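Long-range contacts in endo-beta-1,4-glucanase (cellulase B) (Bacillus halodurans, PDB 4V2X), which probably hydrolyses beta-1,4-linked glucose chains in plant polysaccharides such as xyloglucan and mixed-linkage beta-glucans, using a family 5 catalytic module joined to Ig-like and CBM46 modules: residues A548-V553 against I574-N579; Y145-L150 against K189-S194. One frame throughout, in Å; residues are numbered along the deposited sequence.

Contact 1. Residues A548-V553 against I574-N579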
ATOM      1  N   ALA A 548     -37.740 -10.225  17.246  1.00 15.64           N
ATOM      2  CA  ALA A 548     -36.491 -10.535  16.542  1.00 16.07           C
ATOM      3  C   ALA A 548     -36.041 -11.969  16.808  1.00 15.46           C
ATOM      4  O   ALA A 548     -35.492 -12.626  15.928  1.00 15.57           O
ATOM      5  CB  ALA A 548     -35.401  -9.566  16.958  1.00 16.75           C
ATOM      6  N   PHE A 549     -36.264 -12.443  18.030  1.00 14.83           N
ATOM      7  CA  PHE A 549     -36.005 -13.848  18.358  1.00 14.43           C
ATOM      8  C   PHE A 549     -36.851 -14.756  17.473  1.00 15.20           C
ATOM      9  O   PHE A 549     -36.326 -15.637  16.800  1.00 14.84           O
ATOM     10  CB  PHE A 549     -36.297 -14.120  19.832  1.00 14.49           C
ATOM     11  CG  PHE A 549     -36.273 -15.581  20.215  1.00 14.14           C
ATOM     12  CD1 PHE A 549     -35.073 -16.268  20.319  1.00 14.30           C
ATOM     13  CD2 PHE A 549     -37.452 -16.243  20.534  1.00 14.25           C
ATOM     14  CE1 PHE A 549     -35.051 -17.603  20.701  1.00 14.09           C
ATOM     15  CE2 PHE A 549     -37.438 -17.577  20.922  1.00 14.36           C
ATOM     16  CZ  PHE A 549     -36.236 -18.256  21.006  1.00 13.77           C
ATOM     17  N   PHE A 550     -38.162 -14.526  17.472  1.00 15.14           N
ATOM     18  CA  PHE A 550     -39.076 -15.389  16.729  1.00 16.25           C
ATOM     19  C   PHE A 550     -38.884 -15.344  15.214  1.00 16.75           C
ATOM     20  O   PHE A 550     -39.172 -16.328  14.532  1.00 16.92           O
ATOM     21  CB  PHE A 550     -40.523 -15.085  17.105  1.00 16.09           C
ATOM     22  CG  PHE A 550     -40.889 -15.543  18.484  1.00 15.11           C
ATOM     23  CD1 PHE A 550     -40.904 -16.897  18.795  1.00 14.88           C
ATOM     24  CD2 PHE A 550     -41.211 -14.634  19.474  1.00 15.83           C
ATOM     25  CE1 PHE A 550     -41.237 -17.331  20.065  1.00 15.34           C
ATOM     26  CE2 PHE A 550     -41.554 -15.062  20.748  1.00 15.87           C
ATOM     27  CZ  PHE A 550     -41.564 -16.413  21.044  1.00 15.40           C
ATOM     28  N   ARG A 551     -38.381 -14.230  14.687  1.00 18.20           N
ATOM     29  CA  ARG A 551     -38.094 -14.143  13.249  1.00 20.83           C
ATOM     30  C   ARG A 551     -37.106 -15.216  12.784  1.00 20.26           C
ATOM     31  O   ARG A 551     -37.105 -15.596  11.615  1.00 20.05           O
ATOM     32  CB  ARG A 551     -37.563 -12.757  12.863  1.00 24.47           C
ATOM     33  CG  ARG A 551     -38.646 -11.719  12.638  1.00 30.08           C
ATOM     34  CD  ARG A 551     -38.168 -10.576  11.757  1.00 32.81           C
ATOM     35  NE  ARG A 551     -37.091  -9.809  12.376  1.00 36.84           N
ATOM     36  CZ  ARG A 551     -37.260  -8.846  13.283  1.00 38.39           C
ATOM     37  NH1 ARG A 551     -38.475  -8.513  13.714  1.00 40.81           N
ATOM     38  NH2 ARG A 551     -36.198  -8.213  13.770  1.00 39.28           N
ATOM     39  N   GLU A 552     -36.273 -15.704  13.702  1.00 18.14           N
ATOM     40  CA  GLU A 552     -35.298 -16.736  13.384  1.00 18.64           C
ATOM     41  C   GLU A 552     -35.557 -18.043  14.135  1.00 18.11           C
ATOM     42  O   GLU A 552     -34.628 -18.796  14.438  1.00 18.52           O
ATOM     43  CB  GLU A 552     -33.894 -16.194  13.650  1.00 19.62           C
ATOM     44  CG  GLU A 552     -33.598 -14.972  12.793  1.00 21.78           C
ATOM     45  CD  GLU A 552     -32.163 -14.504  12.894  1.00 22.70           C
ATOM     46  OE1 GLU A 552     -31.269 -15.205  12.379  1.00 23.43           O
ATOM     47  OE2 GLU A 552     -31.939 -13.428  13.485  1.00 23.94           O
ATOM     48  N   VAL A 553     -36.832 -18.314  14.410  1.00 16.08           N
ATOM     49  CA  VAL A 553     -37.259 -19.580  14.968  1.00 15.88           C
ATOM     50  C   VAL A 553     -38.267 -20.207  14.006  1.00 17.07           C
ATOM     51  O   VAL A 553     -39.258 -19.578  13.634  1.00 16.78           O
ATOM     52  CB  VAL A 553     -37.904 -19.393  16.353  1.00 15.73           C
ATOM     53  CG1 VAL A 553     -38.464 -20.711  16.881  1.00 15.95           C
ATOM     54  CG2 VAL A 553     -36.898 -18.795  17.335  1.00 15.59           C
ATOM     55  N   ILE A 574     -41.420 -23.702  24.526  1.00 16.43           N
ATOM     56  CA  ILE A 574     -42.308 -22.971  23.629  1.00 17.66           C
ATOM     57  C   ILE A 574     -42.600 -23.793  22.381  1.00 17.56           C
ATOM     58  O   ILE A 574     -41.740 -24.509  21.868  1.00 16.03           O
ATOM     59  CB  ILE A 574     -41.787 -21.568  23.250  1.00 18.86           C
ATOM     60  CG1 ILE A 574     -40.366 -21.639  22.696  1.00 20.13           C
ATOM     61  CG2 ILE A 574     -41.841 -20.643  24.458  1.00 18.91           C
ATOM     62  CD1 ILE A 574     -39.911 -20.382  21.992  1.00 20.87           C
ATOM     63  N   ILE A 575     -43.844 -23.700  21.925  1.00 18.17           N
ATOM     64  CA  ILE A 575     -44.275 -24.328  20.687  1.00 18.95           C
ATOM     65  C   ILE A 575     -44.747 -23.193  19.793  1.00 18.62           C
ATOM     66  O   ILE A 575     -45.657 -22.445  20.158  1.00 18.17           O
ATOM     67  CB  ILE A 575     -45.391 -25.364  20.918  1.00 20.06           C
ATOM     68  CG1 ILE A 575     -44.884 -26.475  21.842  1.00 21.56           C
ATOM     69  CG2 ILE A 575     -45.848 -25.960  19.589  1.00 21.53           C
ATOM     70  CD1 ILE A 575     -45.931 -27.481  22.254  1.00 24.51           C
ATOM     71  N   LYS A 576     -44.097 -23.057  18.644  1.00 17.66           N
ATOM     72  CA  LYS A 576     -44.418 -22.012  17.683  1.00 18.97           C
ATOM     73  C   LYS A 576     -45.228 -22.621  16.541  1.00 19.61           C
ATOM     74  O   LYS A 576     -44.822 -23.615  15.939  1.00 18.84           O
ATOM     75  CB  LYS A 576     -43.140 -21.382  17.139  1.00 19.18           C
ATOM     76  CG  LYS A 576     -43.353 -20.225  16.171  1.00 20.41           C
ATOM     77  CD  LYS A 576     -42.030 -19.727  15.620  1.00 20.89           C
ATOM     78  CE  LYS A 576     -42.202 -18.445  14.825  1.00 22.57           C
ATOM     79  NZ  LYS A 576     -42.940 -18.668  13.553  1.00 25.66           N
ATOM     80  N   ASN A 577     -46.378 -22.013  16.266  1.00 20.99           N
ATOM     81  CA  ASN A 577     -47.236 -22.382  15.147  1.00 24.59           C
ATOM     82  C   ASN A 577     -47.621 -21.088  14.449  1.00 23.04           C
ATOM     83  O   ASN A 577     -48.538 -20.398  14.883  1.00 22.50           O
ATOM     84  CB  ASN A 577     -48.492 -23.102  15.649  1.00 29.13           C
ATOM     85  CG  ASN A 577     -48.246 -24.567  15.995  1.00 34.07           C
ATOM     86  OD1 ASN A 577     -48.479 -25.005  17.127  1.00 38.94           O
ATOM     87  ND2 ASN A 577     -47.793 -25.337  15.014  1.00 38.67           N
ATOM     88  N   GLY A 578     -46.909 -20.745  13.384  1.00 23.28           N
ATOM     89  CA  GLY A 578     -47.079 -19.445  12.740  1.00 24.77           C
ATOM     90  C   GLY A 578     -46.685 -18.320  13.676  1.00 25.37           C
ATOM     91  O   GLY A 578     -45.640 -18.379  14.319  1.00 24.55           O
ATOM     92  N   ASN A 579     -47.530 -17.300  13.776  1.00 26.29           N
ATOM     93  CA  ASN A 579     -47.272 -16.183  14.681  1.00 26.50           C
ATOM     94  C   ASN A 579     -47.762 -16.434  16.110  1.00 25.26           C
ATOM     95  O   ASN A 579     -47.631 -15.560  16.969  1.00 24.88           O
ATOM     96  CB  ASN A 579     -47.906 -14.903  14.132  1.00 29.54           C
ATOM     97  CG  ASN A 579     -47.240 -14.425  12.858  1.00 29.33           C
ATOM     98  OD1 ASN A 579     -46.036 -14.578  12.678  1.00 29.97           O
ATOM     99  ND2 ASN A 579     -48.021 -13.826  11.972  1.00 35.75           N
TER
HETATM  100  O   HOH W   1     -40.825 -16.756  12.352  1.00 25.67           O
HETATM  101  O   HOH W   2     -41.340 -19.740  11.796  1.00 23.81           O
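The CD1 methyl of Ile574 meets two phenylalanine rings at once, running toward them from the opposite direction. It reaches the edge of Phe549 in the plane of that ring, with CD1 of Ile574 3.9 Å from CE2 of Phe549, whereas it comes obliquely to Phe550, 3.8 Å from Ile574 CD1 to Phe550 CE1. The two rings are themselves packed: Phe549 CD2 sits over the centre of the Phe550 ring. The different first torsions bring them together: Phe549 carries CG anti to its amide nitrogen (chi1 171°), while Phe550 turns CG anti to the carbonyl carbon (chi1 -71°). Val553 CG2 lies over one face of the Phe549 ring, toward its rim. The isoleucine's chain ends in a methyl able to touch both rings, which suits a buried apolar place beside helix 547-551.

Lys576, two residues further along the strand, slants across Val553, its CD 3.9 Å from Val553 CG1. Its extended chain brings Lys576 CE to 3.4 Å from Val553 O, and the bend at chi4 (-69°) then turns NZ aside. There NZ bonds to Gly578 O at 2.8 Å, from above the carbonyl plane, and forms a salt bridge with Asp555. Two waters link it to carbonyls at the end of the helix and just past it: one accepts from Lys576 NZ at 3.1 Å and donates to Phe550 O, the other accepts from Lys576 NZ at 2.6 Å and donates to Val553 O. A leucine here would probably leave the Asp555 carboxylate without its counter-charge and both waters without their donor on the strand.

Lysine thus serves both halves: its methylenes extend the hydrophobic packing within this carbohydrate-binding module, and its ammonium holds Gly578 O directly while reaching Phe550 O and Val553 O through one water each.

Contact 2. Residues Y145-L150 against K189-S194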
ATOM      1  N   TYR A 145      -8.124  19.652  26.187  1.00 16.67           N
ATOM      2  CA  TYR A 145      -7.789  19.338  24.800  1.00 15.16           C
ATOM      3  C   TYR A 145      -9.104  18.991  24.122  1.00 15.21           C
ATOM      4  O   TYR A 145     -10.035  18.512  24.777  1.00 14.60           O
ATOM      5  CB  TYR A 145      -6.832  18.138  24.717  1.00 14.71           C
ATOM      6  CG  TYR A 145      -5.457  18.446  25.240  1.00 15.83           C
ATOM      7  CD1 TYR A 145      -5.184  18.398  26.603  1.00 16.48           C
ATOM      8  CD2 TYR A 145      -4.431  18.808  24.378  1.00 16.59           C
ATOM      9  CE1 TYR A 145      -3.926  18.703  27.094  1.00 17.47           C
ATOM     10  CE2 TYR A 145      -3.171  19.119  24.859  1.00 17.61           C
ATOM     11  CZ  TYR A 145      -2.923  19.067  26.216  1.00 18.19           C
ATOM     12  OH  TYR A 145      -1.663  19.374  26.691  1.00 20.83           O
ATOM     13  N   VAL A 146      -9.174  19.228  22.818  1.00 14.88           N
ATOM     14  CA  VAL A 146     -10.392  19.014  22.048  1.00 15.12           C
ATOM     15  C   VAL A 146     -10.069  18.306  20.739  1.00 15.26           C
ATOM     16  O   VAL A 146      -9.145  18.694  20.029  1.00 15.54           O
ATOM     17  CB  VAL A 146     -11.080  20.357  21.710  1.00 16.17           C
ATOM     18  CG1 VAL A 146     -12.366  20.119  20.926  1.00 16.41           C
ATOM     19  CG2 VAL A 146     -11.355  21.155  22.974  1.00 16.81           C
ATOM     20  N   MET A 147     -10.851  17.282  20.407  1.00 15.21           N
ATOM     21  CA  MET A 147     -10.727  16.602  19.118  1.00 14.54           C
ATOM     22  C   MET A 147     -12.036  16.736  18.370  1.00 14.45           C
ATOM     23  O   MET A 147     -13.087  16.399  18.906  1.00 14.86           O
ATOM     24  CB  MET A 147     -10.403  15.114  19.310  1.00 14.08           C
ATOM     25  CG  MET A 147     -10.116  14.346  18.021  1.00 14.40           C
ATOM     26  SD  MET A 147      -9.922  12.556  18.225  1.00 15.07           S
ATOM     27  CE  MET A 147      -8.731  12.464  19.559  1.00 15.57           C
ATOM     28  N   ILE A 148     -11.969  17.232  17.136  1.00 14.28           N
ATOM     29  CA  ILE A 148     -13.124  17.240  16.252  1.00 13.94           C
ATOM     30  C   ILE A 148     -12.801  16.387  15.030  1.00 13.73           C
ATOM     31  O   ILE A 148     -11.629  16.142  14.716  1.00 13.69           O
ATOM     32  CB  ILE A 148     -13.534  18.657  15.793  1.00 15.57           C
ATOM     33  CG1 ILE A 148     -12.394  19.339  15.034  1.00 16.80           C
ATOM     34  CG2 ILE A 148     -13.989  19.492  16.989  1.00 16.70           C
ATOM     35  CD1 ILE A 148     -12.806  20.640  14.377  1.00 18.34           C
ATOM     36  N   ASN A 149     -13.843  15.950  14.337  1.00 12.91           N
ATOM     37  CA  ASN A 149     -13.671  15.051  13.205  1.00 12.71           C
ATOM     38  C   ASN A 149     -14.767  15.192  12.150  1.00 12.48           C
ATOM     39  O   ASN A 149     -15.583  16.103  12.223  1.00 13.42           O
ATOM     40  CB  ASN A 149     -13.618  13.607  13.721  1.00 12.24           C
ATOM     41  CG  ASN A 149     -14.961  13.105  14.238  1.00 13.15           C
ATOM     42  OD1 ASN A 149     -16.001  13.736  14.041  1.00 12.19           O
ATOM     43  ND2 ASN A 149     -14.941  11.940  14.894  1.00 13.05           N
ATOM     44  N   LEU A 150     -14.753  14.303  11.161  1.00 12.69           N
ATOM     45  CA  LEU A 150     -15.957  13.986  10.390  1.00 12.46           C
ATOM     46  C   LEU A 150     -16.385  12.646  10.936  1.00 12.26           C
ATOM     47  O   LEU A 150     -15.565  11.725  10.997  1.00 12.14           O
ATOM     48  CB  LEU A 150     -15.690  13.864   8.886  1.00 13.07           C
ATOM     49  CG  LEU A 150     -14.715  14.818   8.208  1.00 14.08           C
ATOM     50  CD1 LEU A 150     -14.639  14.491   6.724  1.00 14.37           C
ATOM     51  CD2 LEU A 150     -15.116  16.267   8.432  1.00 14.89           C
ATOM     52  N   LYS A 189      -4.156  22.891  21.284  1.00 20.00           N
ATOM     53  CA  LYS A 189      -4.907  21.940  22.116  1.00 20.27           C
ATOM     54  C   LYS A 189      -6.167  21.440  21.399  1.00 18.50           C
ATOM     55  O   LYS A 189      -6.754  20.430  21.807  1.00 17.62           O
ATOM     56  CB  LYS A 189      -5.263  22.562  23.465  1.00 21.82           C
ATOM     57  CG  LYS A 189      -4.029  22.831  24.314  1.00 24.74           C
ATOM     58  CD  LYS A 189      -4.373  23.410  25.669  1.00 28.23           C
ATOM     59  CE  LYS A 189      -4.931  22.357  26.601  1.00 28.23           C
ATOM     60  NZ  LYS A 189      -5.042  22.895  27.985  1.00 29.85           N
ATOM     61  N   LEU A 190      -6.584  22.155  20.354  1.00 17.46           N
ATOM     62  CA  LEU A 190      -7.577  21.643  19.398  1.00 16.70           C
ATOM     63  C   LEU A 190      -6.853  20.804  18.342  1.00 16.39           C
ATOM     64  O   LEU A 190      -5.944  21.298  17.661  1.00 16.89           O
ATOM     65  CB  LEU A 190      -8.337  22.789  18.716  1.00 16.54           C
ATOM     66  CG  LEU A 190      -9.306  22.411  17.587  1.00 15.82           C
ATOM     67  CD1 LEU A 190     -10.417  21.490  18.084  1.00 15.69           C
ATOM     68  CD2 LEU A 190      -9.890  23.665  16.953  1.00 16.65           C
ATOM     69  N   MET A 191      -7.234  19.534  18.234  1.00 15.87           N
ATOM     70  CA  MET A 191      -6.659  18.625  17.239  1.00 15.04           C
ATOM     71  C   MET A 191      -7.744  18.142  16.277  1.00 14.71           C
ATOM     72  O   MET A 191      -8.926  18.135  16.621  1.00 13.67           O
ATOM     73  CB  MET A 191      -5.977  17.435  17.922  1.00 15.55           C
ATOM     74  CG  MET A 191      -6.926  16.426  18.554  1.00 15.52           C
ATOM     75  SD  MET A 191      -6.156  15.478  19.881  1.00 15.45           S
ATOM     76  CE  MET A 191      -6.290  16.669  21.216  1.00 16.04           C
ATOM     77  N   PHE A 192      -7.328  17.755  15.071  1.00 14.92           N
ATOM     78  CA  PHE A 192      -8.243  17.264  14.040  1.00 14.43           C
ATOM     79  C   PHE A 192      -8.064  15.770  13.809  1.00 13.62           C
ATOM     80  O   PHE A 192      -6.936  15.294  13.711  1.00 13.77           O
ATOM     81  CB  PHE A 192      -7.978  17.943  12.689  1.00 14.67           C
ATOM     82  CG  PHE A 192      -8.075  19.451  12.697  1.00 16.41           C
ATOM     83  CD1 PHE A 192      -8.821  20.140  13.638  1.00 17.47           C
ATOM     84  CD2 PHE A 192      -7.440  20.181  11.694  1.00 17.54           C
ATOM     85  CE1 PHE A 192      -8.905  21.526  13.601  1.00 18.06           C
ATOM     86  CE2 PHE A 192      -7.520  21.564  11.652  1.00 18.61           C
ATOM     87  CZ  PHE A 192      -8.251  22.239  12.608  1.00 18.42           C
ATOM     88  N   GLU A 193      -9.185  15.064  13.669  1.00 12.71           N
ATOM     89  CA  GLU A 193      -9.220  13.632  13.341  1.00 12.55           C
ATOM     90  C   GLU A 193      -9.896  13.462  11.980  1.00 12.27           C
ATOM     91  O   GLU A 193     -11.015  13.922  11.773  1.00 12.87           O
ATOM     92  CB  GLU A 193     -10.000  12.887  14.423  1.00 12.60           C
ATOM     93  CG  GLU A 193     -10.240  11.404  14.184  1.00 13.60           C
ATOM     94  CD  GLU A 193     -11.235  10.813  15.171  1.00 14.33           C
ATOM     95  OE1 GLU A 193     -12.010  11.578  15.786  1.00 16.05           O
ATOM     96  OE2 GLU A 193     -11.248   9.580  15.332  1.00 16.08           O
ATOM     97  N   SER A 194      -9.218  12.783  11.057  1.00 12.05           N
ATOM     98  CA  SER A 194      -9.598  12.778   9.641  1.00 12.51           C
ATOM     99  C   SER A 194     -11.005  12.250   9.359  1.00 12.45           C
ATOM    100  O   SER A 194     -11.767  12.876   8.617  1.00 13.11           O
ATOM    101  CB  SER A 194      -8.588  11.949   8.847  1.00 12.79           C
ATOM    102  OG  SER A 194      -8.529  10.623   9.333  1.00 12.42           O
TER
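Lys189 lays its CE methylene over the centre of the Tyr145 ring, 3.8 Å from CE to the ring centroid, and its NZ stays over the same face in a cation-pi contact. The two side chains cross at about a right angle; farther out, Asp143 takes the ammonium and Asp64 the tyrosine hydroxyl.

Beyond them the strands pair in parallel. Met191 N donates to Val146 O at 2.8 Å, nearly straight (175°), and Glu193 N to Ile148 O at 2.9 Å. On one face Met147 CB packs on Met191 CG at 3.8 Å; flexible, unbranched thioethers suit close packing here, where Val239 touches both. Glu193 OE1 receives Asn149 ND2 at 3.1 Å from above the carboxylate plane. Arg107 forms a salt bridge with the same oxygen, and Val110 N holds Asn149 OD1, so the amide's orientation is fixed from both ends. On the other face Val146 touches Leu190, and Ile148 lies alongside Phe192, CG1 of Ile148 3.9 Å from CD1 of Phe192; helix 126-141 packs on Val146 and Ile148, and Trp176 meets the Phe192 ring.

Consecutive parallel strands joined by a helical crossover, here with apolar side chains facing the helices, mark the (beta/alpha)8 barrel of family 5 glycosidases.

The two contacts are independent: their centres lie about 47 Å apart, on opposite sides of the chain's centre, and they share no element. Contact 2 belongs to the catalytic barrel's core, where adjacent strands are stitched by direct backbone hydrogen bonds and side chains fall on alternating faces. Contact 1, in the carbohydrate-binding module, joins a short helix to the end of an antiparallel strand; there side chains rather than paired backbones do the packing, and the apolar residues are buried, while the partly exposed lysine makes the water-mediated links. Each places a lysine beside an acidic partner at its margin, yet in contact 2 the lysine rides on an aromatic face, whereas in contact 1 it slants across a valine side chain.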